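Local coordinates for 4-alpha-glucanotransferase (Streptococcus agalactiae, PDB 6M6T), which is an amylomaltase, also called disproportionating enzyme, of the TIM-barrel clan, and binds glycans in two pockets, at residues P321-G324 and P325-F328; A416-Y419 and M420-L423. All coordinates share one frame; numbering follows the deposited sequence.

Contact 1 of 2, residues P321-G324 and P325-F328; sequences PAPG and PELF
Two torsions fold Glu326 back onto Pro323: CG lies anti to the carbonyl carbon (chi1 -59°), and a bend at chi2 (75°) turns the carboxylate toward the preceding loop. The two residues meet at the start of helix 324-335, where Pro323 is the N-cap and the centre of an inverse gamma turn, its weak closing bond running from Gly324 N to Ala322 O (3.1 Å). Glu326 OE2 lies 3.1 Å from Pro323 CB. OE2 also nears Pro323 O, but both are acceptors, so this approach is no hydrogen bond; a carboxylate at a helix start is probably favoured by the helix dipole, and Glu326 also touches Lys272 of helix 268-273. Pro323 illustrates an N-cap without a capping box, since proline brings neither a polar side chain nor an N-H for Glu326 to accept. The first turn is closed by the backbone. Leu327 N donates to Pro323 O at 3.2 Å, nearly straight at 172°, and Phe328 N donates to Gly324 O at 3.0 Å. Pro325 fits here because first-turn N-H groups have no acceptor in a preceding turn of the helix, and its ring touches Leu355 of helix 350-359. The turn joins edge strand 319-321 of the antiparallel sheet to the helix that precedes barrel strand 340-342. Leu327 and Glu326 lean on Phe276, while the Phe328 ring meets Phe301 edge-to-face and also touches Leu355. Leu327 CD2 sits 3.8 Å above one face of the Phe328 ring, toward its rim, and Gly324 O lies at the ring edge, 3.2 Å from Phe328 CD2.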
loop_
_atom_site.group_PDB
_atom_site.type_symbol
_atom_site.label_atom_id
_atom_site.label_comp_id
_atom_site.label_asym_id
_atom_site.label_seq_id
_atom_site.Cartn_x
_atom_site.Cartn_y
_atom_site.Cartn_z
ATOM N N PRO A 321 2.019 15.184 -19.884
ATOM C CA PRO A 321 0.560 15.109 -19.725
ATOM C C PRO A 321 0.006 13.694 -19.793
ATOM O O PRO A 321 0.267 12.954 -20.743
ATOM C CB PRO A 321 0.051 15.958 -20.894
ATOM C CG PRO A 321 1.071 15.727 -21.967
ATOM C CD PRO A 321 2.406 15.476 -21.276
ATOM N N ALA A 322 -0.760 13.326 -18.816
ATOM C CA ALA A 322 -1.537 12.099 -18.817
ATOM C C ALA A 322 -3.008 12.408 -19.072
ATOM O O ALA A 322 -3.487 13.487 -18.717
ATOM C CB ALA A 322 -1.393 11.366 -17.480
ATOM N N PRO A 323 -3.765 11.481 -19.680
ATOM C CA PRO A 323 -5.163 11.753 -20.059
ATOM C C PRO A 323 -6.177 11.412 -18.964
ATOM O O PRO A 323 -7.105 10.615 -19.168
ATOM C CB PRO A 323 -5.332 10.857 -21.287
ATOM C CG PRO A 323 -4.532 9.659 -20.915
ATOM C CD PRO A 323 -3.318 10.174 -20.190
ATOM N N GLY A 324 -6.022 12.035 -17.795
ATOM C CA GLY A 324 -6.875 11.781 -16.656
ATOM C C GLY A 324 -8.365 11.794 -16.934
ATOM O O GLY A 324 -9.082 10.819 -16.661
ATOM N N PRO A 325 -8.861 12.923 -17.453
ATOM C CA PRO A 325 -10.305 13.038 -17.746
ATOM C C PRO A 325 -10.896 11.877 -18.540
ATOM O O PRO A 325 -11.943 11.333 -18.151
ATOM C CB PRO A 325 -10.378 14.354 -18.528
ATOM C CG PRO A 325 -9.253 15.166 -17.980
ATOM C CD PRO A 325 -8.159 14.212 -17.600
ATOM N N GLU A 326 -10.249 11.478 -19.640
ATOM C CA GLU A 326 -10.761 10.371 -20.451
ATOM C C GLU A 326 -10.765 9.063 -19.660
ATOM O O GLU A 326 -11.748 8.313 -19.686
ATOM C CB GLU A 326 -9.936 10.222 -21.738
ATOM C CG GLU A 326 -9.918 11.452 -22.639
ATOM C CD GLU A 326 -9.023 12.562 -22.085
ATOM O OE1 GLU A 326 -9.281 13.766 -22.355
ATOM O OE2 GLU A 326 -8.065 12.213 -21.354
ATOM N N LEU A 327 -9.667 8.778 -18.953
ATOM C CA LEU A 327 -9.572 7.544 -18.179
ATOM C C LEU A 327 -10.707 7.448 -17.179
ATOM O O LEU A 327 -11.373 6.410 -17.066
ATOM C CB LEU A 327 -8.231 7.476 -17.446
ATOM C CG LEU A 327 -8.227 6.558 -16.222
ATOM C CD1 LEU A 327 -8.173 5.102 -16.659
ATOM C CD2 LEU A 327 -7.072 6.866 -15.278
ATOM N N PHE A 328 -10.950 8.531 -16.446
ATOM C CA PHE A 328 -11.940 8.417 -15.390
ATOM C C PHE A 328 -13.361 8.456 -15.942
ATOM O O PHE A 328 -14.253 7.818 -15.377
ATOM C CB PHE A 328 -11.680 9.483 -14.326
ATOM C CG PHE A 328 -10.485 9.170 -13.457
ATOM C CD1 PHE A 328 -10.557 8.179 -12.484
ATOM C CD2 PHE A 328 -9.272 9.836 -13.642
ATOM C CE1 PHE A 328 -9.458 7.875 -11.691
ATOM C CE2 PHE A 328 -8.166 9.533 -12.851
ATOM C CZ PHE A 328 -8.265 8.550 -11.870
#

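Contact 2 of 2, residues A416-Y419 and M420-L423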
loop_
_atom_site.group_PDB
_atom_site.type_symbol
_atom_site.label_atom_id
_atom_site.label_comp_id
_atom_site.label_asym_id
_atom_site.label_seq_id
_atom_site.Cartn_x
_atom_site.Cartn_y
_atom_site.Cartn_z
ATOM N N ALA A 416 0.874 26.486 17.097
ATOM C CA ALA A 416 0.116 25.237 17.015
ATOM C C ALA A 416 -0.524 24.891 18.352
ATOM O O ALA A 416 -1.635 24.349 18.396
ATOM C CB ALA A 416 1.015 24.093 16.544
ATOM N N GLU A 417 0.159 25.195 19.453
ATOM C CA GLU A 417 -0.442 24.950 20.761
ATOM C C GLU A 417 -1.607 25.904 21.011
ATOM O O GLU A 417 -2.560 25.551 21.717
ATOM C CB GLU A 417 0.619 25.059 21.865
ATOM C CG GLU A 417 1.680 23.943 21.833
ATOM C CD GLU A 417 2.677 24.004 22.999
ATOM O OE1 GLU A 417 3.169 25.113 23.321
ATOM O OE2 GLU A 417 2.982 22.933 23.582
ATOM N N ASN A 418 -1.537 27.110 20.450
ATOM C CA ASN A 418 -2.657 28.037 20.487
ATOM C C ASN A 418 -3.871 27.508 19.721
ATOM O O ASN A 418 -4.892 27.136 20.314
ATOM C CB ASN A 418 -2.214 29.377 19.907
ATOM C CG ASN A 418 -2.569 30.539 20.803
ATOM O OD1 ASN A 418 -3.499 30.446 21.608
ATOM N ND2 ASN A 418 -1.833 31.649 20.671
ATOM N N TYR A 419 -3.726 27.419 18.401
ATOM C CA TYR A 419 -4.767 27.015 17.462
ATOM C C TYR A 419 -5.573 25.810 17.905
ATOM O O TYR A 419 -6.781 25.750 17.678
ATOM C CB TYR A 419 -4.127 26.693 16.119
ATOM C CG TYR A 419 -5.091 26.555 14.975
ATOM C CD1 TYR A 419 -5.857 25.406 14.808
ATOM C CD2 TYR A 419 -5.215 27.570 14.025
ATOM C CE1 TYR A 419 -6.739 25.284 13.728
ATOM C CE2 TYR A 419 -6.084 27.453 12.955
ATOM C CZ TYR A 419 -6.840 26.313 12.809
ATOM O OH TYR A 419 -7.696 26.211 11.740
ATOM N N MET A 420 -4.908 24.824 18.493
ATOM C CA MET A 420 -5.538 23.557 18.827
ATOM C C MET A 420 -5.918 23.456 20.291
ATOM O O MET A 420 -6.509 22.442 20.687
ATOM C CB MET A 420 -4.615 22.397 18.448
ATOM C CG MET A 420 -4.413 22.262 16.948
ATOM S SD MET A 420 -3.390 20.875 16.452
ATOM C CE MET A 420 -1.861 21.749 16.151
ATOM N N ARG A 421 -5.596 24.470 21.099
ATOM C CA ARG A 421 -6.031 24.541 22.497
ATOM C C ARG A 421 -5.465 23.388 23.330
ATOM O O ARG A 421 -6.195 22.643 23.986
ATOM C CB ARG A 421 -7.564 24.577 22.592
ATOM C CG ARG A 421 -8.215 25.701 21.791
ATOM C CD ARG A 421 -7.496 27.007 22.072
ATOM N NE ARG A 421 -7.534 27.370 23.489
ATOM C CZ ARG A 421 -6.607 28.107 24.106
ATOM N NH1 ARG A 421 -5.548 28.559 23.437
ATOM N NH2 ARG A 421 -6.742 28.398 25.398
ATOM N N ARG A 422 -4.138 23.257 23.315
ATOM C CA ARG A 422 -3.511 22.198 24.094
ATOM C C ARG A 422 -3.623 22.520 25.579
ATOM O O ARG A 422 -3.144 23.564 26.040
ATOM C CB ARG A 422 -2.045 21.995 23.697
ATOM C CG ARG A 422 -1.309 20.941 24.571
ATOM C CD ARG A 422 0.200 20.903 24.301
ATOM N NE ARG A 422 0.911 19.879 25.074
ATOM C CZ ARG A 422 2.093 19.357 24.732
ATOM N NH1 ARG A 422 2.719 19.746 23.620
ATOM N NH2 ARG A 422 2.661 18.443 25.511
ATOM N N LEU A 423 -4.257 21.608 26.308
ATOM C CA LEU A 423 -4.318 21.660 27.758
ATOM C C LEU A 423 -2.945 21.350 28.362
ATOM O O LEU A 423 -2.226 20.491 27.847
ATOM C CB LEU A 423 -5.335 20.640 28.242
ATOM C CG LEU A 423 -6.770 21.077 27.979
ATOM C CD1 LEU A 423 -7.559 20.043 27.209
ATOM C CD2 LEU A 423 -7.429 21.398 29.296
#
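A Schellman motif ends helix 410-419, on the periphery of this TIM-barrel enzyme, and Arg421 is the residue that makes it, leaving helical geometry with a positive phi of 63°. Its two defining bonds reach back into the last turn: Arg422 N donates to Glu417 O at 3.2 Å, almost straight and in the carbonyl plane, while Arg421 N reaches Asn418 O at 2.9 Å from well above the plane of that carbonyl. The curled Arg421 side chain returns to the same acceptor, adding a weak bond from NH1 to Asn418 O at 3.5 Å. The side chain of Arg422 takes the other course. With CG anti to the backbone N (chi1 176°), it runs extended alongside Glu417, and NH1 forms a salt bridge with Glu417 OE2 at 3.2 Å, the carboxylate and guanidinium planes turned 85° apart. On the buried side, Met420 packs on Val432 and Thr435 of helix 428-438, which follows in the chain. Tyr419 sends its hydroxyl to a hydrogen bond with His383 ND1, and its ring meets Phe371 edge-to-face. Met420 N makes a weak bond to Ala416 O, four residues back (3.3 Å), and the Met420 side chain bends at chi3 to lay CE 3.7 Å from Ala416 CB.

Contacts 1 and 2 treat opposite ends of two different helices, the start of 324-335 and the finish of 410-419. Their centres stand about 42 Å apart and they share no secondary-structure element. Both are partly buried, but contact 1 lies nearer the middle of the chain, its centre about 23 Å from the chain centre against about 33 Å for contact 2. Contact 1 rests on two backbone bonds, with the Glu326 carboxylate folded beside Pro323 and no charge pair across its segments; contact 2, further out, adds to its capping bonds a salt bridge from Arg422 and a weak bond from the Arg421 guanidinium, keeping apolar packing for the methionine side.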